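PDB 4QT6: probable E3 ubiquitin-protein ligase HERC1 from Homo sapiens, which probably acts as an E3 ubiquitin ligase, here represented by its SPRY domain, a beta-sandwich module that in many relatives recognises protein partners. Local coordinates for residues D74-Y78 against F128-A133; G101-T105 against F117-G121. All coordinates share one frame; numbering follows the deposited sequence. Where two conformers were deposited one is given.

Interaction 1: D74-Y78 against F128-A133; sequences DMWLY and FEDVDA. With ARF (formamide), chain C.
Trp76 drives the five-membered edge of its indole into the face of Phe128 in a T-shaped pair, the planes 80° apart and CD1 of Trp76 only 3.5 Å from CG of Phe128. The same phenyl face also receives Trp76 CB in a CH-pi contact, so ring and beta carbon of the tryptophan share one aromatic surface. With CG beside its own backbone N (chi1 -59°), Phe128 leans over strand 75-79, and its rim at CZ comes 3.5 Å from the carbonyl O of Leu77.

Aliphatic groups complete the packing. Val131 sets CG1 over one face of the indole, 4.0 Å from Trp76 CZ2, while the small CB of Ala133 approaches CH2 obliquely; valine offers a methyl to the face, and alanine's single methyl lets the loop run near the six-membered end.

The polar terms sit at the indole edge. A water 2.8 Å from Trp76 NE1 accepts a hydrogen bond from it and donates one to Glu129 O, satisfying the buried N-H through the loop backbone. Asp132 OD1 lies near the indole plane, 3.5 Å from Trp76 CZ2, with its carboxylate turned 81° from the ring; its salt bridge is to Arg61.

Two facing antiparallel sheets are the hallmark of the SPRY beta-sandwich; here Trp76 of one sheet is buried against Phe128, ending the other's outermost strand, and the loop that follows.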
loop_
_atom_site.group_PDB
_atom_site.type_symbol
_atom_site.label_atom_id
_atom_site.label_comp_id
_atom_site.label_asym_id
_atom_site.label_seq_id
_atom_site.Cartn_x
_atom_site.Cartn_y
_atom_site.Cartn_z
ATOM N N ASP A 74 -1.994 -6.657 -10.490
ATOM C CA ASP A 74 -0.873 -5.714 -10.602
ATOM C C ASP A 74 -0.358 -5.309 -9.232
ATOM O O ASP A 74 0.818 -4.921 -9.113
ATOM C CB ASP A 74 -1.276 -4.466 -11.385
ATOM C CG ASP A 74 -1.402 -4.722 -12.865
ATOM O OD1 ASP A 74 -0.724 -5.647 -13.385
ATOM O OD2 ASP A 74 -2.165 -3.972 -13.502
HETATM N N MSE A 75 -1.219 -5.411 -8.230
HETATM C CA MSE A 75 -0.928 -4.968 -6.860
HETATM C C MSE A 75 -1.120 -6.086 -5.869
HETATM O O MSE A 75 -1.865 -7.055 -6.100
HETATM C CB MSE A 75 -1.806 -3.778 -6.460
HETATM C CG MSE A 75 -1.802 -2.703 -7.540
HETATM SE SE MSE A 75 -2.858 -1.153 -6.899
HETATM C CE MSE A 75 -1.960 0.182 -8.010
ATOM N N TRP A 76 -0.447 -5.956 -4.752
ATOM C CA TRP A 76 -0.606 -6.814 -3.590
ATOM C C TRP A 76 -0.997 -5.874 -2.461
ATOM O O TRP A 76 -0.210 -4.991 -2.073
ATOM C CB TRP A 76 0.714 -7.508 -3.241
ATOM C CG TRP A 76 1.119 -8.684 -4.095
ATOM C CD1 TRP A 76 1.024 -10.004 -3.740
ATOM C CD2 TRP A 76 1.727 -8.664 -5.389
ATOM N NE1 TRP A 76 1.494 -10.791 -4.738
ATOM C CE2 TRP A 76 1.957 -10.014 -5.760
ATOM C CE3 TRP A 76 2.069 -7.656 -6.294
ATOM C CZ2 TRP A 76 2.523 -10.358 -6.978
ATOM C CZ3 TRP A 76 2.644 -8.011 -7.505
ATOM C CH2 TRP A 76 2.879 -9.353 -7.828
ATOM N N LEU A 77 -2.212 -6.012 -1.944
ATOM C CA LEU A 77 -2.799 -4.959 -1.129
ATOM C C LEU A 77 -3.314 -5.445 0.205
ATOM O O LEU A 77 -3.776 -6.584 0.348
ATOM C CB LEU A 77 -3.932 -4.279 -1.882
ATOM C CG LEU A 77 -3.548 -3.553 -3.153
ATOM C CD1 LEU A 77 -4.790 -3.119 -3.924
ATOM C CD2 LEU A 77 -2.651 -2.358 -2.847
ATOM N N TYR A 78 -3.292 -4.533 1.166
ATOM C CA TYR A 78 -3.686 -4.758 2.551
ATOM C C TYR A 78 -4.649 -3.620 2.913
ATOM O O TYR A 78 -4.324 -2.423 2.837
ATOM C CB TYR A 78 -2.410 -4.820 3.425
ATOM C CG TYR A 78 -2.518 -4.894 4.923
ATOM C CD1 TYR A 78 -3.574 -5.551 5.540
ATOM C CD2 TYR A 78 -1.487 -4.401 5.735
ATOM C CE1 TYR A 78 -3.648 -5.617 6.927
ATOM C CE2 TYR A 78 -1.549 -4.479 7.117
ATOM C CZ TYR A 78 -2.628 -5.107 7.708
ATOM O OH TYR A 78 -2.679 -5.165 9.094
ATOM N N PHE A 128 1.826 -12.554 1.826
ATOM C CA PHE A 128 1.794 -13.103 0.480
ATOM C C PHE A 128 3.057 -13.901 0.191
ATOM O O PHE A 128 4.150 -13.521 0.612
ATOM C CB PHE A 128 1.678 -11.994 -0.582
ATOM C CG PHE A 128 0.450 -11.112 -0.450
ATOM C CD1 PHE A 128 -0.790 -11.525 -0.935
ATOM C CD2 PHE A 128 0.550 -9.828 0.074
ATOM C CE1 PHE A 128 -1.893 -10.689 -0.859
ATOM C CE2 PHE A 128 -0.554 -8.995 0.158
ATOM C CZ PHE A 128 -1.776 -9.426 -0.315
ATOM N N GLU A 129 2.891 -15.011 -0.530
ATOM C CA GLU A 129 3.997 -15.792 -1.029
ATOM C C GLU A 129 3.955 -15.862 -2.539
ATOM O O GLU A 129 2.994 -15.406 -3.178
ATOM C CB GLU A 129 3.943 -17.201 -0.430
ATOM C CG GLU A 129 4.102 -17.244 1.074
ATOM C CD GLU A 129 3.955 -18.654 1.624
ATOM O OE1 GLU A 129 4.998 -19.310 1.840
ATOM O OE2 GLU A 129 2.809 -19.087 1.838
ATOM N N ASP A 130 5.019 -16.411 -3.113
ATOM C CA ASP A 130 5.133 -16.636 -4.558
ATOM C C ASP A 130 4.973 -15.317 -5.321
ATOM O O ASP A 130 4.363 -15.254 -6.374
ATOM C CB ASP A 130 4.097 -17.671 -5.063
ATOM C CG ASP A 130 4.134 -18.987 -4.289
ATOM O OD1 ASP A 130 5.151 -19.711 -4.358
ATOM O OD2 ASP A 130 3.124 -19.306 -3.633
ATOM N N VAL A 131 5.540 -14.248 -4.776
ATOM C CA VAL A 131 5.456 -12.953 -5.428
ATOM C C VAL A 131 6.238 -13.005 -6.736
ATOM O O VAL A 131 7.408 -13.315 -6.738
ATOM C CB VAL A 131 5.981 -11.850 -4.484
ATOM C CG1 VAL A 131 6.093 -10.506 -5.196
ATOM C CG2 VAL A 131 5.078 -11.766 -3.282
ATOM N N ASP A 132 5.595 -12.682 -7.842
ATOM C CA ASP A 132 6.102 -13.022 -9.163
ATOM C C ASP A 132 6.283 -11.838 -10.112
ATOM O O ASP A 132 6.103 -11.950 -11.314
ATOM C CB ASP A 132 5.200 -14.109 -9.776
ATOM C CG ASP A 132 3.752 -13.649 -9.988
ATOM O OD1 ASP A 132 3.396 -12.492 -9.653
ATOM O OD2 ASP A 132 2.950 -14.470 -10.498
ATOM N N ALA A 133 6.642 -10.678 -9.553
ATOM C CA ALA A 133 7.060 -9.530 -10.360
ATOM C C ALA A 133 8.552 -9.311 -10.264
ATOM O O ALA A 133 9.159 -9.616 -9.237
ATOM C CB ALA A 133 6.340 -8.275 -9.928
HETATM N N ARF C . -0.570 -6.771 10.264
HETATM C C ARF C . -0.672 -7.693 11.229
HETATM O O ARF C . -1.776 -7.978 11.677
HETATM O O HOH W 1 1.452 -13.618 -4.580
#

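Interaction 2: G101-T105 against F117-G121; sequences GDFIT and FGKNG. With ARF (formamide), chain E; ARF (formamide), chain C.
The ring of Phe103 meets Asn120 at its edge: the amide OD1 lies near the ring plane, 4.0 Å from Phe103 CD1, and the amide plane stands 77° from the ring. A formamide reaches the far rim of the same ring at CZ. Phe117 turns its edge toward the carbonyl O of Thr105, and its CD1 lies 3.9 Å from Ile104 CG2, an oblique apolar contact.

The amide of Asn120 uses both ends, offering the facing segment an acceptor and a donor at once. Its OD1 accepts a nearly straight bond from the backbone N of Phe103 (2.9 Å) and another from a water shared with Gly101 O. Its ND2 donates to Asp102 OD1, also 2.9 Å away, in the amide's own plane but 56° out of the carboxylate plane. CG stands beside the backbone N (chi1 -68°), which turns the amide back to the neighbouring strand. Gly101 has backbone angles that by themselves call for glycine.

These residues close the open end of the antiparallel hairpin formed by strands 103-109 and 114-119, adjacent members of one sheet of the SPRY sandwich. Thr105 and Gly118 form a hydrogen-bonded pair, Thr105 N donating to Gly118 O at 2.8 Å and Gly118 N returning a bond to Thr105 O; the glycine sets no side chain beside that of Thr105. A third backbone bond runs from Asn120 N to Phe103 O. Ile104 and Lys119 face each other as a non-hydrogen-bonded pair, Ile104 CD1 touching the lysine's CB.

Lys119, extended, with CG anti to the backbone N, carries its ammonium to Ser97 O. Its NZ stays 4.1 Å from Asp102 OD2, beyond a salt bridge, and a water bonded to both joins them; that carboxylate oxygen also accepts from Thr99 N.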
loop_
_atom_site.group_PDB
_atom_site.type_symbol
_atom_site.label_atom_id
_atom_site.label_comp_id
_atom_site.label_asym_id
_atom_site.label_seq_id
_atom_site.Cartn_x
_atom_site.Cartn_y
_atom_site.Cartn_z
ATOM N N GLY A 101 -3.397 7.321 12.151
ATOM C CA GLY A 101 -2.451 7.303 13.249
ATOM C C GLY A 101 -1.667 6.016 13.422
ATOM O O GLY A 101 -0.737 5.970 14.245
ATOM N N ASP A 102 -2.006 4.986 12.649
ATOM C CA ASP A 102 -1.259 3.726 12.663
ATOM C C ASP A 102 -0.110 3.726 11.642
ATOM O O ASP A 102 -0.156 4.414 10.590
ATOM C CB ASP A 102 -2.172 2.533 12.348
ATOM C CG ASP A 102 -3.201 2.264 13.438
ATOM O OD1 ASP A 102 -2.866 2.493 14.615
ATOM O OD2 ASP A 102 -4.320 1.792 13.104
ATOM N N PHE A 103 0.915 2.965 11.994
ATOM C CA PHE A 103 2.028 2.596 11.106
ATOM C C PHE A 103 1.877 1.175 10.633
ATOM O O PHE A 103 1.585 0.286 11.447
ATOM C CB PHE A 103 3.365 2.627 11.836
ATOM C CG PHE A 103 3.873 3.993 12.153
ATOM C CD1 PHE A 103 3.550 4.597 13.355
ATOM C CD2 PHE A 103 4.735 4.647 11.286
ATOM C CE1 PHE A 103 4.045 5.858 13.665
ATOM C CE2 PHE A 103 5.238 5.886 11.588
ATOM C CZ PHE A 103 4.894 6.496 12.783
ATOM N N ILE A 104 2.107 0.943 9.335
ATOM C CA ILE A 104 2.174 -0.416 8.782
ATOM C C ILE A 104 3.593 -0.602 8.261
ATOM O O ILE A 104 4.011 0.062 7.343
ATOM C CB ILE A 104 1.127 -0.670 7.665
ATOM C CG1 ILE A 104 -0.301 -0.490 8.199
ATOM C CG2 ILE A 104 1.331 -2.048 7.030
ATOM C CD1 ILE A 104 -0.651 -1.437 9.333
ATOM N N THR A 105 4.325 -1.519 8.871
ATOM C CA THR A 105 5.616 -1.937 8.354
ATOM C C THR A 105 5.389 -2.901 7.209
ATOM O O THR A 105 4.594 -3.845 7.328
ATOM C CB THR A 105 6.443 -2.645 9.440
ATOM O OG1 THR A 105 6.621 -1.763 10.567
ATOM C CG2 THR A 105 7.787 -3.095 8.908
ATOM N N PHE A 117 3.569 -7.855 6.564
ATOM C CA PHE A 117 3.084 -6.600 7.133
ATOM C C PHE A 117 2.993 -6.676 8.654
ATOM O O PHE A 117 2.453 -7.642 9.197
ATOM C CB PHE A 117 1.670 -6.278 6.634
ATOM C CG PHE A 117 1.566 -6.018 5.155
ATOM C CD1 PHE A 117 2.152 -4.902 4.570
ATOM C CD2 PHE A 117 0.834 -6.874 4.342
ATOM C CE1 PHE A 117 2.037 -4.678 3.198
ATOM C CE2 PHE A 117 0.708 -6.650 2.996
ATOM C CZ PHE A 117 1.307 -5.535 2.414
ATOM N N GLY A 118 3.480 -5.644 9.331
ATOM C CA GLY A 118 3.336 -5.510 10.764
ATOM C C GLY A 118 2.619 -4.222 11.072
ATOM O O GLY A 118 2.758 -3.241 10.345
ATOM N N LYS A 119 1.808 -4.239 12.123
ATOM C CA LYS A 119 1.087 -3.040 12.555
ATOM C C LYS A 119 1.700 -2.469 13.819
ATOM O O LYS A 119 1.943 -3.198 14.783
ATOM C CB LYS A 119 -0.396 -3.361 12.788
ATOM C CG LYS A 119 -1.192 -2.211 13.357
ATOM C CD LYS A 119 -2.642 -2.600 13.552
ATOM C CE LYS A 119 -3.443 -1.481 14.193
ATOM N NZ LYS A 119 -4.809 -1.954 14.564
ATOM N N ASN A 120 1.956 -1.163 13.802
ATOM C CA ASN A 120 2.522 -0.432 14.942
ATOM C C ASN A 120 3.676 -1.138 15.629
ATOM O O ASN A 120 3.699 -1.286 16.862
ATOM C CB ASN A 120 1.416 -0.066 15.941
ATOM C CG ASN A 120 0.462 0.963 15.387
ATOM O OD1 ASN A 120 0.865 1.854 14.642
ATOM N ND2 ASN A 120 -0.806 0.852 15.737
ATOM N N GLY A 121 4.640 -1.583 14.836
ATOM C CA GLY A 121 5.860 -2.133 15.401
ATOM C C GLY A 121 5.785 -3.582 15.882
ATOM O O GLY A 121 6.819 -4.150 16.230
HETATM N N ARF E . 4.250 8.659 16.167
HETATM C C ARF E . 4.086 9.379 15.048
HETATM O O ARF E . 5.072 9.685 14.420
HETATM N N ARF C . -0.570 -6.771 10.264
HETATM C C ARF C . -0.672 -7.693 11.229
HETATM O O ARF C . -1.776 -7.978 11.677
HETATM O O HOH W 2 0.654 4.241 15.932
HETATM O O HOH W 3 -6.111 0.597 14.709
#

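Overall arrangement
Interaction 1 is mostly buried and reaches across the sandwich, from strand 75-79 of one sheet to the edge strand 125-128 of the other and its following loop; aromatic and aliphatic packing dominates, with a single water serving the indole. Interaction 2 lies within one sheet and is more exposed at the hairpin's end, where backbone ladder, amide, carboxylate and waters take over. Along the chain, 101-105 and 117-121 fall inside the loop closed by 74-78 and 128-133. The two contacts, centres about 18 Å apart, meet in the interior: Tyr78 stacks on Phe117, which also packs against Phe128. One formamide bonds to Tyr78 OH and, weakly, to Phe117 O.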